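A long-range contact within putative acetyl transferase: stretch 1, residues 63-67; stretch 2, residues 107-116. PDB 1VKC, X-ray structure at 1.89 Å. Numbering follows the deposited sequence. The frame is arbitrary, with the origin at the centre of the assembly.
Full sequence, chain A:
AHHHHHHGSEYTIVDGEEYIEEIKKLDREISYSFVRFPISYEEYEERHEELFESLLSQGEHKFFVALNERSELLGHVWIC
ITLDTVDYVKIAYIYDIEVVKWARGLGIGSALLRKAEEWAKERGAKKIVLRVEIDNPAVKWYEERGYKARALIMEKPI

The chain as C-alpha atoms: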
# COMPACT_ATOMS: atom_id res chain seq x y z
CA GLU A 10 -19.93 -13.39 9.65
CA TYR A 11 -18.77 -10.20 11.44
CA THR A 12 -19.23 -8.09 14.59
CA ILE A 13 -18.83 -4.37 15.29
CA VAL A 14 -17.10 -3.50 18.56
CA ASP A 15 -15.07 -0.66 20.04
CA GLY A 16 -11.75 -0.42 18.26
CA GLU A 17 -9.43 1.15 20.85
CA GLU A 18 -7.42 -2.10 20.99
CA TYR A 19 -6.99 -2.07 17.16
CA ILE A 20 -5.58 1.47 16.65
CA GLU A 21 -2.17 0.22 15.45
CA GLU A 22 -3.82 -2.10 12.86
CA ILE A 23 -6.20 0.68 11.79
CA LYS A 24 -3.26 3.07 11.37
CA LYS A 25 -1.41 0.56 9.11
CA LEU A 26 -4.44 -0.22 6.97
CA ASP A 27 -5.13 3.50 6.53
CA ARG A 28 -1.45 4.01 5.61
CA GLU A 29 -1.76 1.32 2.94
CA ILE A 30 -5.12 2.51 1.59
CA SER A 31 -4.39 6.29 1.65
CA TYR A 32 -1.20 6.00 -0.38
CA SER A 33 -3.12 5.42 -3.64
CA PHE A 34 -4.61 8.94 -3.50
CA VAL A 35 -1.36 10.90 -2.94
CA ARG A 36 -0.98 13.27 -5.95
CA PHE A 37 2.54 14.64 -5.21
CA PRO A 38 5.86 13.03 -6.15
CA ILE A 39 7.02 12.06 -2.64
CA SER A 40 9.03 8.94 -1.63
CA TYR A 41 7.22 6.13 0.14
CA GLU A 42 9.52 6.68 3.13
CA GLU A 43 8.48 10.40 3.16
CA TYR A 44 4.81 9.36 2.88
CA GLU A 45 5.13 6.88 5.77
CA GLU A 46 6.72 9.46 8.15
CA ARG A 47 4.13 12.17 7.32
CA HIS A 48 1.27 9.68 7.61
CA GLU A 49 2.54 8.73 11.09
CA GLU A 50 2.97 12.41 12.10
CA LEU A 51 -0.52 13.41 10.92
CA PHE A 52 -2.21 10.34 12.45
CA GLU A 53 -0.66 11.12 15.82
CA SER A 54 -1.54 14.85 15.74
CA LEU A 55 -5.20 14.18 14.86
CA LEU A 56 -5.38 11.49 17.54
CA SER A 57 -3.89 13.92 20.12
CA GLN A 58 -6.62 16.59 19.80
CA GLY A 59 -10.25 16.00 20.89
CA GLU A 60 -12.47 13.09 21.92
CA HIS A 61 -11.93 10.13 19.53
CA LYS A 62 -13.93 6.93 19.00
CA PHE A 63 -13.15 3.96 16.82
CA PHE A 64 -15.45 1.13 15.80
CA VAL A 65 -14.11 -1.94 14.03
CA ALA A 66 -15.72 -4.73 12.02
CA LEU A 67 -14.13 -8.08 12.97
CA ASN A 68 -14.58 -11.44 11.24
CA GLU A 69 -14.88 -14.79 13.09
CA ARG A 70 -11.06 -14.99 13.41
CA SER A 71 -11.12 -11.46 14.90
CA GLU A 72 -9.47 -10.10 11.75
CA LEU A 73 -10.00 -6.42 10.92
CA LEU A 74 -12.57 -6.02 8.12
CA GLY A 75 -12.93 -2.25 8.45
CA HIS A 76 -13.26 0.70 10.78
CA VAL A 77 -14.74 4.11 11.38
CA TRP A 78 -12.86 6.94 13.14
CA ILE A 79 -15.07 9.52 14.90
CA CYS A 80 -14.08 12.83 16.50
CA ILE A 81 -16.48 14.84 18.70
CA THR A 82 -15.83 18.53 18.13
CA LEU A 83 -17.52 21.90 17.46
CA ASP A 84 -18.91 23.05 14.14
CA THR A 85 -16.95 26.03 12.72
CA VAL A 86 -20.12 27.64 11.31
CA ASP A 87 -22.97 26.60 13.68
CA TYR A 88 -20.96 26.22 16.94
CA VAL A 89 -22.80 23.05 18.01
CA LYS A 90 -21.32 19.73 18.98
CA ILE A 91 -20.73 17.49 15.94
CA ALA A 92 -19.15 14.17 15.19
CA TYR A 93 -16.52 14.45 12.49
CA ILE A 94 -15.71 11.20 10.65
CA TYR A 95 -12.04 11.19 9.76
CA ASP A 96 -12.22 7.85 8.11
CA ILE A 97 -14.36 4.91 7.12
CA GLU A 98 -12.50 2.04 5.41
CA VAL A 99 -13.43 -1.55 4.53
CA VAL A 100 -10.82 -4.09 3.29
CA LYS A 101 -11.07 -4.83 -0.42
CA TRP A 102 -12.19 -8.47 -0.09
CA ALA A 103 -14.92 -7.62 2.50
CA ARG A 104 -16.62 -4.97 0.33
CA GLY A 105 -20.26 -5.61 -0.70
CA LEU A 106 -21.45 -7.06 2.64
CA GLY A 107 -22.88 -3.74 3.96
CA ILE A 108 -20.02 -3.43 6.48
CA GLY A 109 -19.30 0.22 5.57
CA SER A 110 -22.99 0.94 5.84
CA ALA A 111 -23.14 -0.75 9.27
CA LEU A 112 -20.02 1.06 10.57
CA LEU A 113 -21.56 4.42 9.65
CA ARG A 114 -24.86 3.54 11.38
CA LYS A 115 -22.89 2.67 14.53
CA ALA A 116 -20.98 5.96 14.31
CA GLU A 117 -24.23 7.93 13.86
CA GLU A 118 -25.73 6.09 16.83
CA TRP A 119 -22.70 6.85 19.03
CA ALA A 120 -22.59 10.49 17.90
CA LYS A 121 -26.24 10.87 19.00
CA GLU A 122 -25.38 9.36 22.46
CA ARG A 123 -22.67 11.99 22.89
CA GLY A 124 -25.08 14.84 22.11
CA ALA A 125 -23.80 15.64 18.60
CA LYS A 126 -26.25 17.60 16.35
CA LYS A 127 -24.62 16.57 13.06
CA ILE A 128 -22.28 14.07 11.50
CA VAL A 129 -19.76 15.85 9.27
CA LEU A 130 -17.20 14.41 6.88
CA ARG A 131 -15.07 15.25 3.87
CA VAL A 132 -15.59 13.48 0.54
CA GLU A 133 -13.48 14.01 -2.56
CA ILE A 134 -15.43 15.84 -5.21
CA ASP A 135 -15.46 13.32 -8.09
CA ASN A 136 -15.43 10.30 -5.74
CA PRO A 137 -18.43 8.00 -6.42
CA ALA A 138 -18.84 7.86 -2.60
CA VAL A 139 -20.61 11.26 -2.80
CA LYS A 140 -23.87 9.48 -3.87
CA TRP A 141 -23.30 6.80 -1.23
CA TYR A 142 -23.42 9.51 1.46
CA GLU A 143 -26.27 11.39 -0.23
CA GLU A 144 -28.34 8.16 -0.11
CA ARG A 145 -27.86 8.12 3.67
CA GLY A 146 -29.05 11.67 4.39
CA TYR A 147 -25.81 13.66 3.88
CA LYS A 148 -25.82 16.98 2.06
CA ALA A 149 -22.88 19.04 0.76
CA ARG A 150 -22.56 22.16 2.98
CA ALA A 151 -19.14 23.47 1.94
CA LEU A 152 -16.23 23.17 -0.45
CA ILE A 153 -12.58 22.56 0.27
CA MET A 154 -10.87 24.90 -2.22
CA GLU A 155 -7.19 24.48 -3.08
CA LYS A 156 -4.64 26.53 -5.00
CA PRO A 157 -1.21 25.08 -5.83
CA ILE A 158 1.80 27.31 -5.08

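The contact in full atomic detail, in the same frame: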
# COMPACT_ATOMS: atom_id res chain seq x y z
N PHE A 63 -13.30 4.88 17.91
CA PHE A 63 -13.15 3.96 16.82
C PHE A 63 -14.13 2.83 16.98
O PHE A 63 -14.30 2.31 18.09
CB PHE A 63 -11.75 3.37 16.82
CG PHE A 63 -10.67 4.33 16.49
CD1 PHE A 63 -10.26 4.51 15.17
CD2 PHE A 63 -9.99 5.00 17.49
CE1 PHE A 63 -9.24 5.37 14.86
CE2 PHE A 63 -8.96 5.87 17.18
CZ PHE A 63 -8.58 6.05 15.85
N PHE A 64 -14.77 2.43 15.88
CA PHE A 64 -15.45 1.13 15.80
C PHE A 64 -14.75 0.27 14.76
O PHE A 64 -14.32 0.79 13.72
CB PHE A 64 -16.91 1.26 15.42
CG PHE A 64 -17.76 1.89 16.49
CD1 PHE A 64 -18.20 1.13 17.58
CD2 PHE A 64 -18.13 3.22 16.40
CE1 PHE A 64 -19.01 1.71 18.58
CE2 PHE A 64 -18.93 3.80 17.40
CZ PHE A 64 -19.37 3.03 18.48
N VAL A 65 -14.65 -1.03 15.01
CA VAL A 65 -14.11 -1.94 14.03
C VAL A 65 -15.08 -3.06 13.70
O VAL A 65 -15.90 -3.46 14.54
CB VAL A 65 -12.74 -2.54 14.49
CG1 VAL A 65 -11.69 -1.44 14.58
CG2 VAL A 65 -12.87 -3.28 15.82
N ALA A 66 -15.00 -3.55 12.46
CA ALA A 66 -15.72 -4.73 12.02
C ALA A 66 -14.71 -5.87 12.05
O ALA A 66 -13.64 -5.76 11.46
CB ALA A 66 -16.25 -4.54 10.62
N LEU A 67 -15.05 -6.94 12.77
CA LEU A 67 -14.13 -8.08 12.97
C LEU A 67 -14.78 -9.35 12.46
O LEU A 67 -15.92 -9.61 12.79
CB LEU A 67 -13.81 -8.24 14.45
CG LEU A 67 -13.10 -7.09 15.16
CD1 LEU A 67 -12.87 -7.44 16.61
CD2 LEU A 67 -11.79 -6.73 14.48
N GLY A 107 -22.26 -4.80 3.16
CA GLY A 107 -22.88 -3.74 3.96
C GLY A 107 -22.11 -3.35 5.21
O GLY A 107 -22.69 -2.77 6.13
N ILE A 108 -20.82 -3.68 5.27
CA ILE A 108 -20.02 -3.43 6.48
C ILE A 108 -19.79 -1.94 6.66
O ILE A 108 -19.93 -1.42 7.77
CB ILE A 108 -18.68 -4.15 6.41
CG1 ILE A 108 -18.87 -5.66 6.48
CG2 ILE A 108 -17.77 -3.73 7.59
CD1 ILE A 108 -17.63 -6.42 6.10
N GLY A 109 -19.46 -1.25 5.57
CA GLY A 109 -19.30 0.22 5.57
C GLY A 109 -20.58 0.91 6.01
O GLY A 109 -20.57 1.83 6.86
N SER A 110 -21.68 0.42 5.48
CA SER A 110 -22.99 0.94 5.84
C SER A 110 -23.26 0.75 7.33
O SER A 110 -23.70 1.69 8.00
CB SER A 110 -24.07 0.29 4.97
OG SER A 110 -25.24 1.04 5.02
N ALA A 111 -22.93 -0.43 7.86
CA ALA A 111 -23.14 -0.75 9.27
C ALA A 111 -22.24 0.06 10.21
O ALA A 111 -22.67 0.47 11.29
CB ALA A 111 -22.92 -2.23 9.49
N LEU A 112 -20.98 0.28 9.79
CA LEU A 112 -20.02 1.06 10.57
C LEU A 112 -20.52 2.49 10.71
O LEU A 112 -20.49 3.06 11.80
CB LEU A 112 -18.63 1.02 9.90
CG LEU A 112 -17.81 -0.27 10.15
CD1 LEU A 112 -16.65 -0.38 9.16
CD2 LEU A 112 -17.29 -0.32 11.59
N LEU A 113 -21.01 3.06 9.62
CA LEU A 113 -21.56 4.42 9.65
C LEU A 113 -22.81 4.53 10.53
O LEU A 113 -22.98 5.51 11.25
CB LEU A 113 -21.86 4.91 8.24
CG LEU A 113 -22.26 6.39 8.13
CD1 LEU A 113 -21.21 7.27 8.73
CD2 LEU A 113 -22.50 6.79 6.69
N ARG A 114 -23.69 3.54 10.48
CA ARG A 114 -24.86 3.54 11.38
C ARG A 114 -24.41 3.54 12.83
O ARG A 114 -24.95 4.27 13.66
CB ARG A 114 -25.78 2.33 11.13
CG ARG A 114 -26.63 2.45 9.94
CD ARG A 114 -27.83 1.47 9.95
NE ARG A 114 -27.36 0.10 9.91
CZ ARG A 114 -27.10 -0.58 8.80
NH1 ARG A 114 -26.67 -1.79 8.87
NH2 ARG A 114 -27.24 -0.02 7.61
N LYS A 115 -23.40 2.73 13.14
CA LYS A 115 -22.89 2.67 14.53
C LYS A 115 -22.31 4.02 14.97
O LYS A 115 -22.55 4.48 16.09
CB LYS A 115 -21.84 1.57 14.67
CG LYS A 115 -21.66 1.08 16.10
N ALA A 116 -21.54 4.65 14.08
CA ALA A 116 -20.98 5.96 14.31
C ALA A 116 -22.07 7.01 14.55
O ALA A 116 -21.98 7.79 15.48
CB ALA A 116 -20.08 6.36 13.11

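The helix that starts at Ile108, with Gly107 at its N-cap position, packs across the strand 63-67 in a roughly antiparallel sense, the two N-to-C directions differing by 149° and the axes approaching to 9.1 Å. Strand alternation selects the contacting residues: CA-to-CB points toward the helix at Phe64 and Ala66 and away from it at Val65, while Phe63 and Leu67 lie out of reach. On the helix, Ile108, Leu112 and Lys115 follow one another at spacings of four and three residues, and so recur on the same side.

At one end the contact is close: Ala66 CB, a single methyl group, lies 3.5 Å from Ile108 CG2. The isoleucine adopts the m, t conformation (chi1 -68°, chi2 166°). This chi1 directs the CG2 branch at the alanine, whereas Ile108 CG1 and CD1 come no nearer to Ala66 CB than 5.0 and 5.1 Å.

Leu112 occupies the middle. Its CA-to-CB bond runs sideways to the strand, but the m, t rotamer (chi1 -78°, chi2 164°) brings the end of the side chain nearer. Leu112 CD2 lies 3.8 Å from Phe64 O, 4.2 Å from Phe64 CB and 4.1 Å from Ala66 N, and Leu112 CD1 and CD2 are almost equally near Ala66 CB, at 4.4 and 4.5 Å. The leucine thus bridges the two inward-pointing strand residues.

Phe64 extends the contact along the helix. With chi1 at -69° (m) and chi2 at -79°, its ring presents one face to Lys115. With chi1 at -158° (t), Lys115 CG lies 3.7 Å from the centroid of the Phe64 ring and only 10° off the normal, a CH-pi contact made by the aliphatic base of the side chain; the atoms beyond CG are not modelled. No hydrogen bond links the modelled atoms of the two stretches, and the contact rests on apolar packing that buries 262 Å² in total.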